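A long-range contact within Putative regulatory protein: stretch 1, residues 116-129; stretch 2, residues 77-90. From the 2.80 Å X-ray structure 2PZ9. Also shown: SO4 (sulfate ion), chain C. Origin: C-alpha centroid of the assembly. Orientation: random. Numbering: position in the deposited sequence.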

ATOM      1  N   ASP A 116      11.494   2.165   6.578  1.00 70.91           N
ATOM      2  CA  ASP A 116      11.549   0.739   6.822  1.00 71.37           C
ATOM      3  C   ASP A 116      10.513   0.210   7.839  1.00 71.06           C
ATOM      4  O   ASP A 116      10.356  -1.005   7.982  1.00 70.98           O
ATOM      5  CB  ASP A 116      12.976   0.357   7.199  1.00 71.65           C
ATOM      6  CG  ASP A 116      13.448   1.043   8.471  1.00 73.58           C
ATOM      7  OD1 ASP A 116      12.800   2.024   8.939  1.00 72.82           O
ATOM      8  OD2 ASP A 116      14.486   0.576   9.010  1.00 77.31           O
ATOM      9  N   HIS A 117       9.801   1.100   8.528  1.00 70.99           N
ATOM     10  CA  HIS A 117       8.656   0.672   9.332  1.00 71.17           C
ATOM     11  C   HIS A 117       7.637   0.195   8.334  1.00 69.83           C
ATOM     12  O   HIS A 117       6.987  -0.849   8.521  1.00 69.71           O
ATOM     13  CB  HIS A 117       8.074   1.827  10.165  1.00 72.40           C
ATOM     14  CG  HIS A 117       6.793   1.491  10.896  1.00 77.25           C
ATOM     15  ND1 HIS A 117       6.463   2.049  12.120  1.00 81.32           N
ATOM     16  CD2 HIS A 117       5.760   0.664  10.576  1.00 81.05           C
ATOM     17  CE1 HIS A 117       5.288   1.583  12.519  1.00 82.49           C
ATOM     18  NE2 HIS A 117       4.842   0.736  11.602  1.00 83.08           N
ATOM     19  N   TYR A 118       7.517   0.968   7.263  1.00 68.34           N
ATOM     20  CA  TYR A 118       6.576   0.648   6.221  1.00 67.36           C
ATOM     21  C   TYR A 118       6.865  -0.719   5.569  1.00 66.33           C
ATOM     22  O   TYR A 118       5.953  -1.542   5.431  1.00 65.80           O
ATOM     23  CB  TYR A 118       6.526   1.760   5.180  1.00 67.39           C
ATOM     24  CG  TYR A 118       5.552   1.436   4.081  1.00 67.92           C
ATOM     25  CD1 TYR A 118       4.188   1.671   4.247  1.00 67.19           C
ATOM     26  CD2 TYR A 118       5.983   0.842   2.887  1.00 69.21           C
ATOM     27  CE1 TYR A 118       3.278   1.363   3.248  1.00 65.92           C
ATOM     28  CE2 TYR A 118       5.072   0.514   1.883  1.00 69.04           C
ATOM     29  CZ  TYR A 118       3.722   0.787   2.075  1.00 67.64           C
ATOM     30  OH  TYR A 118       2.817   0.486   1.083  1.00 68.74           O
ATOM     31  N   ARG A 119       8.123  -0.947   5.182  1.00 65.41           N
ATOM     32  CA  ARG A 119       8.567  -2.229   4.618  1.00 64.79           C
ATOM     33  C   ARG A 119       8.247  -3.342   5.576  1.00 64.48           C
ATOM     34  O   ARG A 119       7.702  -4.376   5.201  1.00 64.66           O
ATOM     35  CB  ARG A 119      10.072  -2.264   4.444  1.00 64.78           C
ATOM     36  CG  ARG A 119      10.641  -1.380   3.402  1.00 64.24           C
ATOM     37  CD  ARG A 119      11.822  -2.104   2.825  1.00 64.34           C
ATOM     38  NE  ARG A 119      11.524  -2.568   1.475  1.00 65.90           N
ATOM     39  CZ  ARG A 119      12.019  -3.659   0.887  1.00 67.07           C
ATOM     40  NH1 ARG A 119      12.846  -4.488   1.518  1.00 67.19           N
ATOM     41  NH2 ARG A 119      11.664  -3.928  -0.360  1.00 68.55           N
ATOM     42  N   LEU A 120       8.609  -3.115   6.825  1.00 64.00           N
ATOM     43  CA  LEU A 120       8.453  -4.119   7.852  1.00 63.88           C
ATOM     44  C   LEU A 120       6.995  -4.510   8.138  1.00 63.70           C
ATOM     45  O   LEU A 120       6.719  -5.706   8.304  1.00 63.53           O
ATOM     46  CB  LEU A 120       9.231  -3.729   9.111  1.00 63.85           C
ATOM     47  CG  LEU A 120       9.100  -4.583  10.354  1.00 63.44           C
ATOM     48  CD1 LEU A 120      10.311  -4.396  11.198  1.00 63.80           C
ATOM     49  CD2 LEU A 120       7.879  -4.120  11.114  1.00 64.63           C
ATOM     50  N   ILE A 121       6.057  -3.566   8.178  1.00 63.20           N
ATOM     51  CA  ILE A 121       4.685  -4.058   8.332  1.00 63.81           C
ATOM     52  C   ILE A 121       4.108  -4.687   7.077  1.00 63.97           C
ATOM     53  O   ILE A 121       3.320  -5.641   7.166  1.00 64.00           O
ATOM     54  CB  ILE A 121       3.667  -3.082   8.977  1.00 63.89           C
ATOM     55  CG1 ILE A 121       3.540  -1.789   8.164  1.00 63.41           C
ATOM     56  CG2 ILE A 121       3.940  -2.957  10.534  1.00 63.62           C
ATOM     57  CD1 ILE A 121       2.749  -0.686   8.862  1.00 64.05           C
ATOM     58  N   THR A 122       4.515  -4.176   5.918  1.00 64.14           N
ATOM     59  CA  THR A 122       4.065  -4.743   4.637  1.00 64.08           C
ATOM     60  C   THR A 122       4.499  -6.207   4.490  1.00 64.05           C
ATOM     61  O   THR A 122       3.712  -7.045   4.084  1.00 64.00           O
ATOM     62  CB  THR A 122       4.583  -3.933   3.435  1.00 64.21           C
ATOM     63  OG1 THR A 122       4.364  -2.539   3.670  1.00 64.34           O
ATOM     64  CG2 THR A 122       3.879  -4.356   2.155  1.00 63.20           C
ATOM     65  N   TRP A 123       5.746  -6.516   4.828  1.00 64.04           N
ATOM     66  CA  TRP A 123       6.176  -7.901   4.856  1.00 64.60           C
ATOM     67  C   TRP A 123       5.230  -8.741   5.692  1.00 65.19           C
ATOM     68  O   TRP A 123       4.861  -9.842   5.301  1.00 65.62           O
ATOM     69  CB  TRP A 123       7.537  -8.003   5.478  1.00 64.46           C
ATOM     70  CG  TRP A 123       8.648  -7.621   4.619  1.00 64.89           C
ATOM     71  CD1 TRP A 123       9.415  -6.502   4.734  1.00 65.40           C
ATOM     72  CD2 TRP A 123       9.193  -8.373   3.520  1.00 65.50           C
ATOM     73  NE1 TRP A 123      10.409  -6.504   3.774  1.00 66.28           N
ATOM     74  CE2 TRP A 123      10.299  -7.643   3.020  1.00 65.74           C
ATOM     75  CE3 TRP A 123       8.863  -9.595   2.914  1.00 65.11           C
ATOM     76  CZ2 TRP A 123      11.070  -8.090   1.942  1.00 65.07           C
ATOM     77  CZ3 TRP A 123       9.630 -10.038   1.844  1.00 64.17           C
ATOM     78  CH2 TRP A 123      10.718  -9.282   1.368  1.00 64.53           C
ATOM     79  N   GLY A 124       4.843  -8.211   6.849  1.00 65.67           N
ATOM     80  CA  GLY A 124       3.968  -8.912   7.769  1.00 65.94           C
ATOM     81  C   GLY A 124       2.565  -9.117   7.244  1.00 66.34           C
ATOM     82  O   GLY A 124       1.948 -10.138   7.530  1.00 66.48           O
ATOM     83  N   ARG A 125       2.038  -8.159   6.492  1.00 66.68           N
ATOM     84  CA  ARG A 125       0.684  -8.332   5.955  1.00 67.83           C
ATOM     85  C   ARG A 125       0.639  -9.522   5.008  1.00 68.18           C
ATOM     86  O   ARG A 125      -0.210 -10.403   5.142  1.00 68.47           O
ATOM     87  CB  ARG A 125       0.194  -7.075   5.256  1.00 68.04           C
ATOM     88  CG  ARG A 125       0.424  -5.841   6.084  1.00 69.66           C
ATOM     89  CD  ARG A 125      -0.462  -4.728   5.675  1.00 72.86           C
ATOM     90  NE  ARG A 125       0.149  -3.456   6.047  1.00 77.17           N
ATOM     91  CZ  ARG A 125      -0.483  -2.283   6.072  1.00 77.66           C
ATOM     92  NH1 ARG A 125      -1.772  -2.197   5.763  1.00 78.14           N
ATOM     93  NH2 ARG A 125       0.185  -1.191   6.429  1.00 77.93           N
ATOM     94  N   LEU A 126       1.608  -9.554   4.098  1.00 68.55           N
ATOM     95  CA  LEU A 126       1.777 -10.628   3.126  1.00 68.85           C
ATOM     96  C   LEU A 126       2.237 -11.967   3.696  1.00 69.19           C
ATOM     97  O   LEU A 126       1.745 -13.016   3.290  1.00 68.95           O
ATOM     98  CB  LEU A 126       2.769 -10.200   2.047  1.00 68.79           C
ATOM     99  CG  LEU A 126       2.371  -9.033   1.141  1.00 69.11           C
ATOM    100  CD1 LEU A 126       3.628  -8.465   0.522  1.00 69.11           C
ATOM    101  CD2 LEU A 126       1.360  -9.426   0.055  1.00 68.72           C
ATOM    102  N   GLU A 127       3.199 -11.942   4.607  1.00 69.87           N
ATOM    103  CA  GLU A 127       3.746 -13.198   5.118  1.00 70.44           C
ATOM    104  C   GLU A 127       2.805 -13.916   6.126  1.00 71.55           C
ATOM    105  O   GLU A 127       2.733 -15.138   6.126  1.00 72.27           O
ATOM    106  CB  GLU A 127       5.160 -13.013   5.678  1.00 69.73           C
ATOM    107  CG  GLU A 127       6.172 -12.555   4.668  1.00 68.27           C
ATOM    108  CD  GLU A 127       7.588 -12.958   5.023  1.00 68.34           C
ATOM    109  OE1 GLU A 127       7.784 -14.143   5.361  1.00 69.63           O
ATOM    110  OE2 GLU A 127       8.514 -12.114   4.950  1.00 66.72           O
ATOM    111  N   LEU A 128       2.069 -13.170   6.949  1.00 72.39           N
ATOM    112  CA  LEU A 128       1.166 -13.773   7.937  1.00 73.13           C
ATOM    113  C   LEU A 128      -0.297 -13.791   7.461  1.00 73.71           C
ATOM    114  O   LEU A 128      -0.839 -14.875   7.179  1.00 73.82           O
ATOM    115  CB  LEU A 128       1.322 -13.082   9.295  1.00 72.95           C
ATOM    116  CG  LEU A 128       2.806 -12.971   9.690  1.00 73.66           C
ATOM    117  CD1 LEU A 128       3.067 -11.703  10.505  1.00 73.47           C
ATOM    118  CD2 LEU A 128       3.367 -14.240  10.393  1.00 72.59           C
ATOM    119  N   ALA A 129      -0.917 -12.607   7.359  1.00 74.16           N
ATOM    120  CA  ALA A 129      -2.321 -12.454   6.892  1.00 74.63           C
ATOM    121  C   ALA A 129      -3.339 -13.544   7.335  1.00 74.73           C
ATOM    122  O   ALA A 129      -3.522 -13.834   8.530  1.00 74.31           O
TER
HETATM  123  S   SO4 C 228      14.298   0.177  23.469  1.00137.22           S
HETATM  124  O1  SO4 C 228      15.167  -0.078  24.612  1.00136.89           O
HETATM  125  O2  SO4 C 228      12.892   0.106  23.885  1.00137.20           O
HETATM  126  O3  SO4 C 228      14.595   1.513  22.959  1.00136.64           O
HETATM  127  O4  SO4 C 228      14.538  -0.837  22.433  1.00137.49           O
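Stretch 2 (77-90) LYAHVAERETTALI

Where two helices cross obliquely, a few side chains can carry most of the contact. Residues 77-90 illustrate the point: helical throughout, they cross helix 116-127 at -128°, the two helices running obliquely, with 128° between their N-to-C directions, nearer antiparallel than parallel, with the axes 10.7 Å apart at their closest and 452 Å² buried in all.

Because a helix turns, the contacting residues recur every three or four positions, beginning with Tyr 78. Its t rotamer carries the ring to the other helix, where OH donates a hydrogen bond to Leu 120 O at 2.5 Å, while CE2 packs 3.8 Å from Leu 120 CG. The hydroxyl also lies 3.3 Å from Gly 124 CA; a CB at that glycine would point toward this helix and clash with the oxygen. Just past the end of the other helix, Leu 128 CD1 comes within 4.0 Å of Tyr 78 CE1.

One turn on, Val 81 CG1 meets Leu 120 CD1 at 3.7 Å, and the backbone of Ala 82 approaches Ile 121, with 7.0 Å between their CA atoms. Glu 85 then lays its CB over one face of the His 117 ring, 4.1 Å from the centroid, a CH-pi contact. Finally Leu 89 CB reaches His 117 CE1 at 3.8 Å, the last contact along the helix.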

ATOM      1  N   LEU A  77      10.610 -12.950  17.510  1.00 49.41           N
ATOM      2  CA  LEU A  77      11.398 -11.749  17.403  1.00 49.16           C
ATOM      3  C   LEU A  77      10.690 -10.743  16.518  1.00 50.70           C
ATOM      4  O   LEU A  77      10.504  -9.594  16.927  1.00 50.85           O
ATOM      5  CB  LEU A  77      12.784 -12.076  16.857  1.00 49.07           C
ATOM      6  CG  LEU A  77      13.803 -10.954  16.584  1.00 47.76           C
ATOM      7  CD1 LEU A  77      14.003 -10.018  17.759  1.00 46.79           C
ATOM      8  CD2 LEU A  77      15.130 -11.520  16.153  1.00 47.76           C
ATOM      9  N   TYR A  78      10.281 -11.165  15.315  1.00 51.99           N
ATOM     10  CA  TYR A  78       9.451 -10.296  14.480  1.00 53.48           C
ATOM     11  C   TYR A  78       8.299  -9.695  15.297  1.00 53.83           C
ATOM     12  O   TYR A  78       8.188  -8.464  15.389  1.00 54.21           O
ATOM     13  CB  TYR A  78       8.917 -10.982  13.211  1.00 54.05           C
ATOM     14  CG  TYR A  78       8.080 -10.023  12.347  1.00 55.79           C
ATOM     15  CD1 TYR A  78       6.669  -9.993  12.435  1.00 55.57           C
ATOM     16  CD2 TYR A  78       8.700  -9.127  11.454  1.00 57.11           C
ATOM     17  CE1 TYR A  78       5.910  -9.111  11.660  1.00 55.25           C
ATOM     18  CE2 TYR A  78       7.945  -8.237  10.663  1.00 55.66           C
ATOM     19  CZ  TYR A  78       6.556  -8.231  10.775  1.00 56.54           C
ATOM     20  OH  TYR A  78       5.819  -7.332   9.999  1.00 57.92           O
ATOM     21  N   ALA A  79       7.475 -10.554  15.908  1.00 53.85           N
ATOM     22  CA  ALA A  79       6.263 -10.101  16.598  1.00 54.08           C
ATOM     23  C   ALA A  79       6.594  -8.941  17.515  1.00 54.23           C
ATOM     24  O   ALA A  79       5.942  -7.891  17.465  1.00 53.63           O
ATOM     25  CB  ALA A  79       5.598 -11.250  17.377  1.00 53.76           C
ATOM     26  N   HIS A  80       7.652  -9.142  18.310  1.00 55.00           N
ATOM     27  CA  HIS A  80       8.149  -8.151  19.265  1.00 55.34           C
ATOM     28  C   HIS A  80       8.464  -6.821  18.587  1.00 55.83           C
ATOM     29  O   HIS A  80       8.006  -5.750  19.027  1.00 55.80           O
ATOM     30  CB  HIS A  80       9.385  -8.678  19.968  1.00 54.75           C
ATOM     31  CG  HIS A  80       9.856  -7.811  21.091  1.00 55.42           C
ATOM     32  ND1 HIS A  80       9.209  -7.749  22.307  1.00 56.39           N
ATOM     33  CD2 HIS A  80      10.924  -6.981  21.192  1.00 56.15           C
ATOM     34  CE1 HIS A  80       9.850  -6.909  23.104  1.00 56.36           C
ATOM     35  NE2 HIS A  80      10.897  -6.432  22.454  1.00 55.98           N
ATOM     36  N   VAL A  81       9.222  -6.908  17.504  1.00 56.21           N
ATOM     37  CA  VAL A  81       9.612  -5.745  16.760  1.00 57.12           C
ATOM     38  C   VAL A  81       8.401  -4.989  16.211  1.00 58.25           C
ATOM     39  O   VAL A  81       8.325  -3.763  16.347  1.00 58.20           O
ATOM     40  CB  VAL A  81      10.556  -6.131  15.648  1.00 56.95           C
ATOM     41  CG1 VAL A  81      10.915  -4.917  14.838  1.00 56.93           C
ATOM     42  CG2 VAL A  81      11.810  -6.793  16.237  1.00 56.39           C
ATOM     43  N   ALA A  82       7.456  -5.727  15.624  1.00 59.59           N
ATOM     44  CA  ALA A  82       6.228  -5.158  15.077  1.00 60.92           C
ATOM     45  C   ALA A  82       5.462  -4.414  16.161  1.00 62.38           C
ATOM     46  O   ALA A  82       5.205  -3.215  16.003  1.00 62.81           O
ATOM     47  CB  ALA A  82       5.368  -6.233  14.454  1.00 60.67           C
ATOM     48  N   GLU A  83       5.113  -5.109  17.253  1.00 63.64           N
ATOM     49  CA  GLU A  83       4.505  -4.475  18.437  1.00 65.59           C
ATOM     50  C   GLU A  83       5.189  -3.150  18.765  1.00 65.21           C
ATOM     51  O   GLU A  83       4.575  -2.081  18.708  1.00 65.00           O
ATOM     52  CB  GLU A  83       4.613  -5.387  19.659  1.00 65.22           C
ATOM     53  CG  GLU A  83       3.645  -6.566  19.673  1.00 68.12           C
ATOM     54  CD  GLU A  83       4.064  -7.702  20.645  1.00 68.97           C
ATOM     55  OE1 GLU A  83       4.137  -7.456  21.883  1.00 72.80           O
ATOM     56  OE2 GLU A  83       4.314  -8.852  20.168  1.00 73.58           O
ATOM     57  N   ARG A  84       6.475  -3.248  19.092  1.00 65.74           N
ATOM     58  CA  ARG A  84       7.310  -2.106  19.427  1.00 66.05           C
ATOM     59  C   ARG A  84       7.107  -0.999  18.383  1.00 65.85           C
ATOM     60  O   ARG A  84       6.950   0.167  18.744  1.00 65.98           O
ATOM     61  CB  ARG A  84       8.793  -2.539  19.535  1.00 66.54           C
ATOM     62  CG  ARG A  84       9.591  -1.929  20.707  1.00 67.47           C
ATOM     63  CD  ARG A  84       9.550  -2.788  22.018  1.00 70.15           C
ATOM     64  NE  ARG A  84      10.366  -2.239  23.128  1.00 70.55           N
ATOM     65  CZ  ARG A  84      10.537  -2.816  24.329  1.00 72.94           C
ATOM     66  NH1 ARG A  84       9.966  -3.977  24.631  1.00 73.47           N
ATOM     67  NH2 ARG A  84      11.285  -2.227  25.257  1.00 73.30           N
ATOM     68  N   GLU A  85       7.066  -1.369  17.102  1.00 65.65           N
ATOM     69  CA  GLU A  85       6.882  -0.400  16.003  1.00 65.78           C
ATOM     70  C   GLU A  85       5.512   0.251  16.003  1.00 65.34           C
ATOM     71  O   GLU A  85       5.392   1.482  15.910  1.00 64.95           O
ATOM     72  CB  GLU A  85       7.096  -1.077  14.653  1.00 66.06           C
ATOM     73  CG  GLU A  85       8.557  -1.250  14.275  1.00 69.64           C
ATOM     74  CD  GLU A  85       9.316   0.068  14.306  1.00 73.99           C
ATOM     75  OE1 GLU A  85       9.096   0.886  13.382  1.00 76.81           O
ATOM     76  OE2 GLU A  85      10.118   0.293  15.254  1.00 75.61           O
ATOM     77  N   THR A  86       4.493  -0.602  16.085  1.00 64.96           N
ATOM     78  CA  THR A  86       3.107  -0.192  16.169  1.00 65.09           C
ATOM     79  C   THR A  86       2.879   0.800  17.300  1.00 65.13           C
ATOM     80  O   THR A  86       2.251   1.839  17.083  1.00 65.29           O
ATOM     81  CB  THR A  86       2.191  -1.402  16.395  1.00 65.28           C
ATOM     82  OG1 THR A  86       2.587  -2.461  15.522  1.00 66.12           O
ATOM     83  CG2 THR A  86       0.757  -1.045  16.100  1.00 64.54           C
ATOM     84  N   THR A  87       3.393   0.481  18.491  1.00 64.63           N
ATOM     85  CA  THR A  87       3.218   1.329  19.667  1.00 64.47           C
ATOM     86  C   THR A  87       3.899   2.671  19.463  1.00 64.44           C
ATOM     87  O   THR A  87       3.334   3.704  19.766  1.00 63.87           O
ATOM     88  CB  THR A  87       3.798   0.662  20.925  1.00 64.68           C
ATOM     89  OG1 THR A  87       3.891  -0.745  20.704  1.00 64.98           O
ATOM     90  CG2 THR A  87       2.927   0.927  22.153  1.00 63.53           C
ATOM     91  N   ALA A  88       5.118   2.638  18.936  1.00 65.17           N
ATOM     92  CA  ALA A  88       5.846   3.852  18.554  1.00 66.07           C
ATOM     93  C   ALA A  88       4.978   4.763  17.691  1.00 66.70           C
ATOM     94  O   ALA A  88       4.939   5.987  17.881  1.00 66.59           O
ATOM     95  CB  ALA A  88       7.100   3.482  17.798  1.00 65.88           C
ATOM     96  N   LEU A  89       4.296   4.129  16.741  1.00 67.38           N
ATOM     97  CA  LEU A  89       3.449   4.790  15.780  1.00 68.25           C
ATOM     98  C   LEU A  89       2.225   5.379  16.461  1.00 68.80           C
ATOM     99  O   LEU A  89       2.013   6.590  16.412  1.00 69.20           O
ATOM    100  CB  LEU A  89       3.026   3.783  14.706  1.00 68.42           C
ATOM    101  CG  LEU A  89       1.941   4.165  13.673  1.00 69.66           C
ATOM    102  CD1 LEU A  89       2.462   5.170  12.615  1.00 69.05           C
ATOM    103  CD2 LEU A  89       1.275   2.912  13.005  1.00 68.61           C
ATOM    104  N   ILE A  90       1.431   4.510  17.090  1.00 68.91           N
ATOM    105  CA  ILE A  90       0.207   4.885  17.785  1.00 68.74           C
ATOM    106  C   ILE A  90       0.409   6.124  18.651  1.00 69.65           C
ATOM    107  O   ILE A  90      -0.435   7.019  18.671  1.00 69.79           O
ATOM    108  CB  ILE A  90      -0.318   3.689  18.599  1.00 68.21           C
ATOM    109  CG1 ILE A  90      -1.018   2.723  17.658  1.00 67.71           C
ATOM    110  CG2 ILE A  90      -1.290   4.115  19.668  1.00 67.63           C
ATOM    111  CD1 ILE A  90      -1.103   1.325  18.168  1.00 67.85           C
TER